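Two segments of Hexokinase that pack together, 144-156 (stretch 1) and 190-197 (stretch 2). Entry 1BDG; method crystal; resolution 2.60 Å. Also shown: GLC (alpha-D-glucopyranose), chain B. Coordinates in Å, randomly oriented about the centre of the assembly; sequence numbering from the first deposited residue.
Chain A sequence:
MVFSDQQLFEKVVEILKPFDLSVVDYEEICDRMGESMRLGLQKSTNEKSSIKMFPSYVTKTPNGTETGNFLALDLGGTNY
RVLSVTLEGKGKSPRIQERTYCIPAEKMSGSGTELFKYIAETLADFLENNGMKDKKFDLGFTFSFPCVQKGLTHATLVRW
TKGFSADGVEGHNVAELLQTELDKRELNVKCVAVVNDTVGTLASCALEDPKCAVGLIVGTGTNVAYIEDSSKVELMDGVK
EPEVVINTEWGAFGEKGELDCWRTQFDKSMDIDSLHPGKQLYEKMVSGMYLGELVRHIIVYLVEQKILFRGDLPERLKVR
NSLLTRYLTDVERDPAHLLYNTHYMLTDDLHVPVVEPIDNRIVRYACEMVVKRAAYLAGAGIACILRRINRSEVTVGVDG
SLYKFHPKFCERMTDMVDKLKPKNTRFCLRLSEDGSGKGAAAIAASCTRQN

Stretch 1 (144-156) SFPCVQKGLTHAT
Stretch 2, residues 190-197: KCVAVVND

The contact joins a hairpin-like segment, residues 144-156, to residues 190-197, the last part of a β-strand and the start of a helix, and buries 477 Å² summed over both sides. Stretch 2 runs extended as a strand from Lys190 through Val195 (Val194 -99/121) and passes at Asn196 (-81/158) into the start of a helix. Stretch 1 begins as a loop at Ser144 (-65/52), forms a strand from Cys147, turns through Gly151, Leu152 and Thr153, and returns as a strand that includes Ala155 and Thr156. Sequence order is reversed across the contact: Ser144 lies by Asn196, while the turn lies by Ala193. The two arms of stretch 1 are tied by Thr156 N to Val148 O at 3.3 Å and Lys150 N to His154 O at 2.9 Å. The positive phi of Gly151 (82/170) suits glycine, and Leu152 (-67/-36) and Thr153 (-77/-30) complete the reversal.

Val194 covers the most surface, 91 Å², and is the centre of the packing. Its CA-to-CB bond points toward stretch 1, with chi1 t, and its CB lies 3.4 Å from Ala155 CB, whose own CA-to-CB bond points toward stretch 2. The same residue anchors the backbone: Val194 N donates to Leu152 O at 2.9 Å with an N-H...acceptor angle of 173°, so the bond is nearly straight. Gln149, in the m rotamer for both chi1 and chi2, brings its NE2 to 3.4 Å from Val194 O and also makes a weak 3.0 Å hydrogen bond from NE2 to Gly151 O within its own turn.

Leu152 covers 55 Å². Its carbonyl accepts the bond from Val194 N, and its side chain, chi1 m and chi2 t, leaves sideways and adds a loose apolar contact of CD2 to Val195 CG2 at 4.5 Å. Thr153, with chi1 p, follows at the more exposed margin. Thr153 CA lies 4.6 Å from Ala193 CA. A CA-H...O contact joins Thr153 CA to Val192 O at 3.4 Å, while Thr153 CG2 stands 4.1 Å from Cys191 SG.

Ser144 covers 58 Å² at the other end of the contact, with Ser144 CA 5.0 Å from Asn196 CA. With chi1 m, its OG comes 3.1 Å from Asp197 OD2. Asn196 (chi1 t, chi2 -100°) and Asp197 (chi1 p) both start sideways, but the ends of their side chains come nearer to stretch 1. Asn196 ND2 gives a weak hydrogen bond to Phe145 O at 3.2 Å, bent to 127°; a water reinforces the link, donating to Phe145 O at 2.7 Å and accepting from Asn196 ND2 at 3.1 Å. Asn196 also occupies the N-cap position, its side chain capping a backbone N just past the stretch.

This end also meets glucose, the substrate of a hexokinase. Asn196 ND2 donates to GLC O3 at 3.3 Å and 169°, while GLC O4 and O6 donate to Asp197 OD1 and OD2 at 2.7 and 2.9 Å. Asp197 therefore directs both carboxylate oxygens to the sugar, with Phe145 CA 3.3 Å from GLC O3.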

# COMPACT_ATOMS: atom_id res chain seq x y z
N SER A 144 -2.50 7.35 5.58
CA SER A 144 -2.40 6.56 4.36
C SER A 144 -3.56 6.68 3.39
O SER A 144 -4.09 5.65 2.95
CB SER A 144 -2.24 5.08 4.72
OG SER A 144 -1.34 4.90 5.79
N PHE A 145 -3.95 7.88 3.00
CA PHE A 145 -5.06 8.00 2.06
C PHE A 145 -4.86 9.18 1.13
O PHE A 145 -4.06 10.06 1.41
CB PHE A 145 -6.40 8.11 2.81
CG PHE A 145 -6.78 6.86 3.57
CD1 PHE A 145 -7.31 5.77 2.90
CD2 PHE A 145 -6.55 6.76 4.93
CE1 PHE A 145 -7.59 4.60 3.59
CE2 PHE A 145 -6.83 5.60 5.62
CZ PHE A 145 -7.35 4.52 4.95
N PRO A 146 -5.57 9.19 -0.02
CA PRO A 146 -5.44 10.29 -0.97
C PRO A 146 -6.03 11.54 -0.37
O PRO A 146 -7.18 11.54 0.06
CB PRO A 146 -6.27 9.82 -2.15
CG PRO A 146 -7.35 9.04 -1.50
CD PRO A 146 -6.58 8.23 -0.48
N CYS A 147 -5.22 12.59 -0.30
CA CYS A 147 -5.63 13.88 0.25
C CYS A 147 -5.09 14.98 -0.66
O CYS A 147 -4.04 14.81 -1.28
CB CYS A 147 -5.04 14.11 1.65
SG CYS A 147 -5.54 13.00 2.96
N VAL A 148 -5.82 16.07 -0.75
CA VAL A 148 -5.40 17.24 -1.54
C VAL A 148 -4.65 18.11 -0.54
O VAL A 148 -5.26 18.71 0.35
CB VAL A 148 -6.62 18.02 -2.04
CG1 VAL A 148 -6.18 19.30 -2.68
CG2 VAL A 148 -7.44 17.19 -2.97
N GLN A 149 -3.33 18.12 -0.63
CA GLN A 149 -2.51 18.90 0.29
C GLN A 149 -2.53 20.37 -0.05
O GLN A 149 -2.29 20.74 -1.21
CB GLN A 149 -1.05 18.43 0.24
CG GLN A 149 -0.79 17.02 0.77
CD GLN A 149 -1.02 16.91 2.27
OE1 GLN A 149 -1.62 15.95 2.74
NE2 GLN A 149 -0.54 17.89 3.03
N LYS A 150 -2.86 21.19 0.94
CA LYS A 150 -2.84 22.65 0.78
C LYS A 150 -1.78 22.96 1.81
O LYS A 150 -2.08 23.37 2.93
CB LYS A 150 -4.17 23.28 1.20
CG LYS A 150 -4.80 24.20 0.15
CD LYS A 150 -5.21 25.54 0.73
CE LYS A 150 -6.34 25.43 1.76
NZ LYS A 150 -6.77 26.76 2.27
N GLY A 151 -0.52 22.72 1.45
CA GLY A 151 0.55 22.92 2.40
C GLY A 151 0.53 21.65 3.23
O GLY A 151 -0.40 20.85 3.10
N LEU A 152 1.56 21.45 4.06
CA LEU A 152 1.64 20.26 4.90
C LEU A 152 0.59 20.14 6.01
O LEU A 152 0.12 19.04 6.30
CB LEU A 152 3.04 20.14 5.52
CG LEU A 152 4.16 19.65 4.62
CD1 LEU A 152 5.43 19.61 5.43
CD2 LEU A 152 3.86 18.26 4.06
N THR A 153 0.19 21.25 6.61
CA THR A 153 -0.78 21.19 7.69
C THR A 153 -2.24 20.98 7.35
O THR A 153 -2.99 20.43 8.15
CB THR A 153 -0.69 22.43 8.59
OG1 THR A 153 -1.25 23.57 7.91
CG2 THR A 153 0.77 22.71 8.95
N HIS A 154 -2.67 21.45 6.19
CA HIS A 154 -4.06 21.35 5.76
C HIS A 154 -4.18 20.25 4.72
O HIS A 154 -3.79 20.45 3.57
CB HIS A 154 -4.49 22.69 5.14
CG HIS A 154 -5.96 22.81 4.91
ND1 HIS A 154 -6.67 21.94 4.10
CD2 HIS A 154 -6.87 23.69 5.39
CE1 HIS A 154 -7.95 22.28 4.11
NE2 HIS A 154 -8.09 23.34 4.88
N ALA A 155 -4.77 19.11 5.09
CA ALA A 155 -4.93 18.00 4.16
C ALA A 155 -6.39 17.63 4.08
O ALA A 155 -7.06 17.53 5.11
CB ALA A 155 -4.13 16.82 4.62
N THR A 156 -6.90 17.42 2.87
CA THR A 156 -8.31 17.07 2.68
C THR A 156 -8.46 15.65 2.10
O THR A 156 -7.83 15.31 1.11
CB THR A 156 -9.04 18.13 1.79
OG1 THR A 156 -8.97 19.42 2.42
CG2 THR A 156 -10.51 17.78 1.61
N LYS A 190 0.52 20.99 19.45
CA LYS A 190 0.69 22.22 18.67
C LYS A 190 0.41 22.19 17.17
O LYS A 190 -0.40 22.96 16.67
CB LYS A 190 2.10 22.80 18.93
N CYS A 191 1.15 21.38 16.44
CA CYS A 191 1.02 21.28 14.99
C CYS A 191 0.68 19.85 14.57
O CYS A 191 0.64 18.93 15.40
CB CYS A 191 2.34 21.72 14.33
SG CYS A 191 2.47 21.61 12.48
N VAL A 192 0.37 19.69 13.30
CA VAL A 192 0.04 18.40 12.73
C VAL A 192 0.38 18.57 11.26
O VAL A 192 -0.06 19.52 10.61
CB VAL A 192 -1.46 18.05 12.87
CG1 VAL A 192 -1.79 16.83 12.05
CG2 VAL A 192 -1.79 17.77 14.33
N ALA A 193 1.31 17.74 10.80
CA ALA A 193 1.73 17.75 9.42
C ALA A 193 1.08 16.48 8.91
O ALA A 193 1.14 15.45 9.57
CB ALA A 193 3.24 17.64 9.34
N VAL A 194 0.36 16.59 7.80
CA VAL A 194 -0.27 15.42 7.24
C VAL A 194 0.63 14.96 6.14
O VAL A 194 0.91 15.69 5.19
CB VAL A 194 -1.67 15.71 6.69
CG1 VAL A 194 -2.34 14.40 6.30
CG2 VAL A 194 -2.49 16.43 7.73
N VAL A 195 1.09 13.73 6.28
CA VAL A 195 1.98 13.11 5.33
C VAL A 195 1.38 11.75 4.98
O VAL A 195 0.73 11.11 5.81
CB VAL A 195 3.37 12.94 5.97
CG1 VAL A 195 4.21 11.94 5.19
CG2 VAL A 195 4.07 14.28 6.05
N ASN A 196 1.51 11.37 3.73
CA ASN A 196 1.04 10.06 3.26
C ASN A 196 2.12 9.01 3.64
O ASN A 196 3.29 9.36 3.87
CB ASN A 196 0.84 10.14 1.75
CG ASN A 196 0.23 8.90 1.17
OD1 ASN A 196 0.93 8.05 0.61
ND2 ASN A 196 -1.08 8.78 1.30
N ASP A 197 1.77 7.74 3.74
CA ASP A 197 2.78 6.76 4.10
C ASP A 197 3.94 6.69 3.11
O ASP A 197 5.09 6.65 3.53
CB ASP A 197 2.20 5.37 4.39
CG ASP A 197 1.32 4.83 3.27
OD1 ASP A 197 1.44 5.27 2.11
OD2 ASP A 197 0.52 3.93 3.54
C1 GLC B . -3.92 2.81 -0.34
C2 GLC B . -4.11 4.30 -0.05
C3 GLC B . -2.81 5.04 -0.32
C4 GLC B . -1.69 4.41 0.49
C5 GLC B . -1.59 2.94 0.15
C6 GLC B . -0.53 2.23 0.97
O1 GLC B . -3.53 2.68 -1.67
O2 GLC B . -5.13 4.86 -0.87
O3 GLC B . -2.94 6.41 0.04
O4 GLC B . -0.48 5.07 0.22
O5 GLC B . -2.83 2.30 0.43
O6 GLC B . -1.04 1.81 2.21
O HOH W 1 -2.14 11.39 2.70